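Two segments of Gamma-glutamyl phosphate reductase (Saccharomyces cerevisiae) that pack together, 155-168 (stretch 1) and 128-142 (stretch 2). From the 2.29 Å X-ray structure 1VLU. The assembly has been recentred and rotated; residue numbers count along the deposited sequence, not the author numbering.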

# COMPACT_ATOMS: atom_id res chain seq x y z
N ALA A 155 -2.03 -18.61 5.20
CA ALA A 155 -0.60 -18.39 5.06
C ALA A 155 -0.06 -18.89 3.73
O ALA A 155 -0.56 -19.88 3.18
CB ALA A 155 0.17 -19.02 6.21
N ILE A 156 0.95 -18.19 3.24
CA ILE A 156 1.77 -18.62 2.11
C ILE A 156 3.19 -18.73 2.66
O ILE A 156 3.69 -17.79 3.26
CB ILE A 156 1.70 -17.61 0.92
CG1 ILE A 156 0.26 -17.41 0.44
CG2 ILE A 156 2.57 -18.07 -0.25
CD1 ILE A 156 -0.03 -16.05 -0.07
N LEU A 157 3.80 -19.89 2.47
CA LEU A 157 5.16 -20.18 2.93
C LEU A 157 6.12 -20.37 1.76
O LEU A 157 5.84 -21.13 0.82
CB LEU A 157 5.18 -21.42 3.82
CG LEU A 157 4.77 -21.26 5.30
CD1 LEU A 157 3.29 -20.97 5.45
CD2 LEU A 157 5.08 -22.49 6.06
N LYS A 158 7.26 -19.68 1.83
CA LYS A 158 8.33 -19.82 0.84
C LYS A 158 9.66 -19.96 1.58
O LYS A 158 10.05 -19.05 2.32
CB LYS A 158 8.34 -18.62 -0.11
CG LYS A 158 9.00 -18.89 -1.48
N GLY A 159 10.31 -21.11 1.41
CA GLY A 159 11.62 -21.39 2.02
C GLY A 159 12.76 -21.18 1.05
O GLY A 159 12.53 -20.93 -0.14
N GLY A 160 13.99 -21.27 1.55
CA GLY A 160 15.19 -21.21 0.71
C GLY A 160 15.53 -22.55 0.09
O GLY A 160 14.91 -23.58 0.43
N LYS A 161 16.51 -22.54 -0.81
CA LYS A 161 17.05 -23.73 -1.48
C LYS A 161 17.55 -24.85 -0.54
O LYS A 161 17.35 -26.03 -0.83
CB LYS A 161 18.19 -23.33 -2.42
CG LYS A 161 17.79 -22.39 -3.55
N GLU A 162 18.18 -24.46 0.57
CA GLU A 162 18.78 -25.39 1.55
C GLU A 162 17.83 -26.44 2.15
O GLU A 162 18.29 -27.52 2.54
CB GLU A 162 19.42 -24.62 2.71
CG GLU A 162 19.99 -23.25 2.38
CD GLU A 162 18.90 -22.19 2.16
OE1 GLU A 162 18.21 -21.79 3.13
OE2 GLU A 162 18.74 -21.76 1.00
N SER A 163 16.54 -26.13 2.24
CA SER A 163 15.57 -27.04 2.86
C SER A 163 14.57 -27.66 1.87
O SER A 163 13.61 -28.31 2.29
CB SER A 163 14.83 -26.36 4.02
OG SER A 163 14.08 -25.26 3.57
N VAL A 164 14.80 -27.47 0.58
CA VAL A 164 13.93 -28.01 -0.48
C VAL A 164 13.35 -29.41 -0.23
O VAL A 164 12.18 -29.65 -0.48
CB VAL A 164 14.66 -27.96 -1.84
CG1 VAL A 164 14.02 -28.89 -2.86
CG2 VAL A 164 14.67 -26.53 -2.37
N ASN A 165 14.19 -30.34 0.23
CA ASN A 165 13.76 -31.72 0.48
C ASN A 165 12.86 -31.86 1.70
O ASN A 165 11.82 -32.51 1.63
CB ASN A 165 14.97 -32.65 0.61
CG ASN A 165 15.56 -32.99 -0.73
OD1 ASN A 165 14.95 -33.69 -1.52
ND2 ASN A 165 16.76 -32.48 -1.00
N THR A 166 13.27 -31.25 2.81
CA THR A 166 12.49 -31.27 4.05
C THR A 166 11.17 -30.51 3.85
O THR A 166 10.11 -30.97 4.29
CB THR A 166 13.29 -30.69 5.24
OG1 THR A 166 14.63 -31.19 5.20
CG2 THR A 166 12.68 -31.08 6.57
N PHE A 167 11.25 -29.37 3.18
CA PHE A 167 10.08 -28.58 2.80
C PHE A 167 9.06 -29.39 2.00
O PHE A 167 7.88 -29.41 2.36
CB PHE A 167 10.53 -27.35 2.02
CG PHE A 167 9.43 -26.35 1.77
CD1 PHE A 167 8.55 -26.50 0.69
CD2 PHE A 167 9.28 -25.25 2.61
CE1 PHE A 167 7.53 -25.58 0.45
CE2 PHE A 167 8.26 -24.31 2.37
CZ PHE A 167 7.39 -24.48 1.30
N ARG A 168 9.50 -30.02 0.91
CA ARG A 168 8.71 -30.97 0.09
C ARG A 168 7.96 -32.04 0.89
O ARG A 168 6.75 -32.18 0.76
CB ARG A 168 9.62 -31.69 -0.93
CG ARG A 168 8.88 -32.20 -2.19
CD ARG A 168 9.62 -33.33 -2.99
NE ARG A 168 11.08 -33.20 -3.11
CZ ARG A 168 11.74 -32.17 -3.67
NH1 ARG A 168 11.08 -31.12 -4.15
NH2 ARG A 168 13.07 -32.19 -3.71
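Stretch 2, residues 128-142: GVLLVIFESRPEVIA

The apolar centre of the contact lies where the ring of Phe134 (chi1 p, 61°) reaches back from the end of its strand to stretch 1. Phe167, in the helix of stretch 1, meets it edge on, Phe167 CE2 to Phe134 CZ 3.6 Å, while Leu157 CB approaches another part of its edge, 4.3 Å from Phe134 CE1. One face of the ring is covered by Gly159, whose CA stands 3.7 Å from the ring centroid and 17° off the normal, a CH-pi contact. An ideal CB on Gly159 would lie 2.9 Å from Phe134 CZ, a clash, so the ring occupies space that the glycine leaves free. Ile141, from the helix of stretch 2, closes the cluster: its CD1 is 3.4 Å from Phe167 CD2, and its CG1 is 4.1 Å from Leu157 CD2. Beside this cluster Pro138 packs on the start of the stretch 1 helix, with Pro138 CB 3.9 Å from Thr166 CG2 and Pro138 CG 4.1 Å from Ser163 CB.

Beneath these side chains, stretch 2 runs as an extended strand, 129-134, alongside strand 155-158. The two are parallel, their N-to-C directions 11° apart and their axes 4.7 Å at closest approach. The register pairs Ala155 with Leu130, Ile156 with Leu131, Leu157 with Val132 and Lys158 with Ile133. Ala155, Leu157, Leu130 and Val132 point to one face of the sheet, where Leu157 CG is 4.3 Å from Val132 CB; Ile156, Lys158, Leu131 and Ile133 point to the other, where Ile156 CG2 lies 3.9 Å from Leu131 CD1. Ile156 CD1 also reaches Val129 CG1 at 3.9 Å.

Four backbone hydrogen bonds alternate across the pair: Ile156 N to Leu130 O, 2.8 Å; Val132 N to Ile156 O, 2.7 Å; Lys158 N to Val132 O, 2.9 Å; and Phe134 N to Lys158 O, 3.1 Å. CA-H...O contacts fill the intervals, as from Leu157 CA to Val132 O at 3.4 Å.

Past the strands the edge turns polar. Ser136, at phi/psi 55/35, breaks the extended run, and Glu162 CB points toward stretch 2, with Glu162 OE1 3.1 Å from Ser136 N. A water joins the two loops: it accepts from Ser136 N at 2.7 Å and weakly from Gly160 N at 3.1 Å, and its oxygen is hydrogen-bonded to Ser163 OG at 2.6 Å. Together the two stretches bury 857 Å², both sides summed.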

# COMPACT_ATOMS: atom_id res chain seq x y z
N GLY A 128 -5.34 -11.38 8.28
CA GLY A 128 -5.79 -11.68 6.92
C GLY A 128 -5.04 -12.82 6.24
O GLY A 128 -5.41 -14.01 6.37
N VAL A 129 -4.03 -12.44 5.45
CA VAL A 129 -3.19 -13.36 4.70
C VAL A 129 -1.76 -13.01 5.05
O VAL A 129 -1.38 -11.83 5.01
CB VAL A 129 -3.38 -13.29 3.16
CG1 VAL A 129 -2.34 -14.20 2.41
CG2 VAL A 129 -4.79 -13.69 2.77
N LEU A 130 -0.98 -14.03 5.40
CA LEU A 130 0.42 -13.91 5.78
C LEU A 130 1.28 -14.50 4.70
O LEU A 130 0.98 -15.58 4.19
CB LEU A 130 0.71 -14.72 7.06
CG LEU A 130 -0.25 -14.63 8.25
CD1 LEU A 130 0.22 -15.61 9.30
CD2 LEU A 130 -0.33 -13.24 8.82
N LEU A 131 2.36 -13.79 4.36
CA LEU A 131 3.41 -14.35 3.53
C LEU A 131 4.60 -14.53 4.44
O LEU A 131 5.06 -13.59 5.08
CB LEU A 131 3.75 -13.44 2.34
CG LEU A 131 4.93 -13.74 1.41
CD1 LEU A 131 4.87 -15.14 0.75
CD2 LEU A 131 4.98 -12.68 0.35
N VAL A 132 5.04 -15.78 4.56
CA VAL A 132 6.13 -16.13 5.42
C VAL A 132 7.30 -16.59 4.54
O VAL A 132 7.16 -17.55 3.79
CB VAL A 132 5.73 -17.25 6.39
CG1 VAL A 132 6.91 -17.62 7.31
CG2 VAL A 132 4.47 -16.85 7.17
N ILE A 133 8.41 -15.86 4.64
CA ILE A 133 9.63 -16.12 3.90
C ILE A 133 10.75 -16.39 4.90
O ILE A 133 11.13 -15.54 5.71
CB ILE A 133 10.02 -14.94 2.96
CG1 ILE A 133 8.84 -14.56 2.04
CG2 ILE A 133 11.26 -15.29 2.11
CD1 ILE A 133 8.89 -13.13 1.57
N PHE A 134 11.27 -17.60 4.82
CA PHE A 134 12.28 -18.06 5.75
C PHE A 134 13.47 -18.66 5.01
O PHE A 134 13.38 -19.10 3.86
CB PHE A 134 11.67 -19.04 6.76
CG PHE A 134 11.10 -20.28 6.14
CD1 PHE A 134 9.84 -20.27 5.56
CD2 PHE A 134 11.84 -21.46 6.11
CE1 PHE A 134 9.32 -21.41 4.98
CE2 PHE A 134 11.33 -22.60 5.53
CZ PHE A 134 10.06 -22.57 4.97
N GLU A 135 14.61 -18.65 5.68
CA GLU A 135 15.76 -19.32 5.13
C GLU A 135 16.32 -20.29 6.15
O GLU A 135 16.47 -19.95 7.33
CB GLU A 135 16.81 -18.33 4.61
CG GLU A 135 17.17 -17.20 5.55
CD GLU A 135 17.89 -16.04 4.86
OE1 GLU A 135 17.92 -16.00 3.60
OE2 GLU A 135 18.42 -15.17 5.58
N SER A 136 16.51 -21.52 5.68
CA SER A 136 17.22 -22.59 6.38
C SER A 136 16.74 -22.96 7.78
O SER A 136 17.56 -23.32 8.63
CB SER A 136 18.72 -22.28 6.43
OG SER A 136 19.45 -23.45 6.76
N ARG A 137 15.44 -22.91 8.02
CA ARG A 137 14.93 -23.38 9.31
C ARG A 137 13.57 -24.07 9.17
O ARG A 137 12.54 -23.44 9.34
CB ARG A 137 14.98 -22.30 10.41
CG ARG A 137 14.53 -20.90 10.03
CD ARG A 137 15.31 -19.81 10.79
NE ARG A 137 16.40 -19.26 9.97
CZ ARG A 137 17.24 -18.29 10.35
NH1 ARG A 137 17.15 -17.75 11.55
NH2 ARG A 137 18.19 -17.88 9.51
N PRO A 138 13.57 -25.39 8.87
CA PRO A 138 12.36 -26.16 8.57
C PRO A 138 11.29 -26.20 9.68
O PRO A 138 10.13 -26.48 9.40
CB PRO A 138 12.90 -27.57 8.28
CG PRO A 138 14.36 -27.39 7.99
CD PRO A 138 14.78 -26.23 8.82
N GLU A 139 11.70 -25.95 10.93
CA GLU A 139 10.76 -25.84 12.07
C GLU A 139 9.64 -24.81 11.80
O GLU A 139 8.51 -25.00 12.25
CB GLU A 139 11.47 -25.43 13.37
CG GLU A 139 12.83 -26.05 13.63
CD GLU A 139 13.98 -25.20 13.11
OE1 GLU A 139 14.17 -25.16 11.87
OE2 GLU A 139 14.71 -24.59 13.93
N VAL A 140 9.99 -23.73 11.10
CA VAL A 140 9.08 -22.65 10.71
C VAL A 140 7.77 -23.17 10.10
O VAL A 140 6.69 -22.72 10.48
CB VAL A 140 9.76 -21.65 9.72
CG1 VAL A 140 8.75 -20.73 9.05
CG2 VAL A 140 10.81 -20.82 10.45
N ILE A 141 7.88 -24.12 9.17
CA ILE A 141 6.72 -24.73 8.53
C ILE A 141 5.66 -25.15 9.56
O ILE A 141 4.49 -24.81 9.42
CB ILE A 141 7.11 -25.91 7.60
CG1 ILE A 141 7.91 -25.40 6.40
CG2 ILE A 141 5.87 -26.67 7.14
CD1 ILE A 141 8.79 -26.42 5.74
N ALA A 142 6.09 -25.86 10.60
CA ALA A 142 5.16 -26.30 11.64
C ALA A 142 4.65 -25.16 12.54
O ALA A 142 3.47 -25.11 12.83
CB ALA A 142 5.79 -27.40 12.47
O HOH W 1 15.34 -23.02 3.70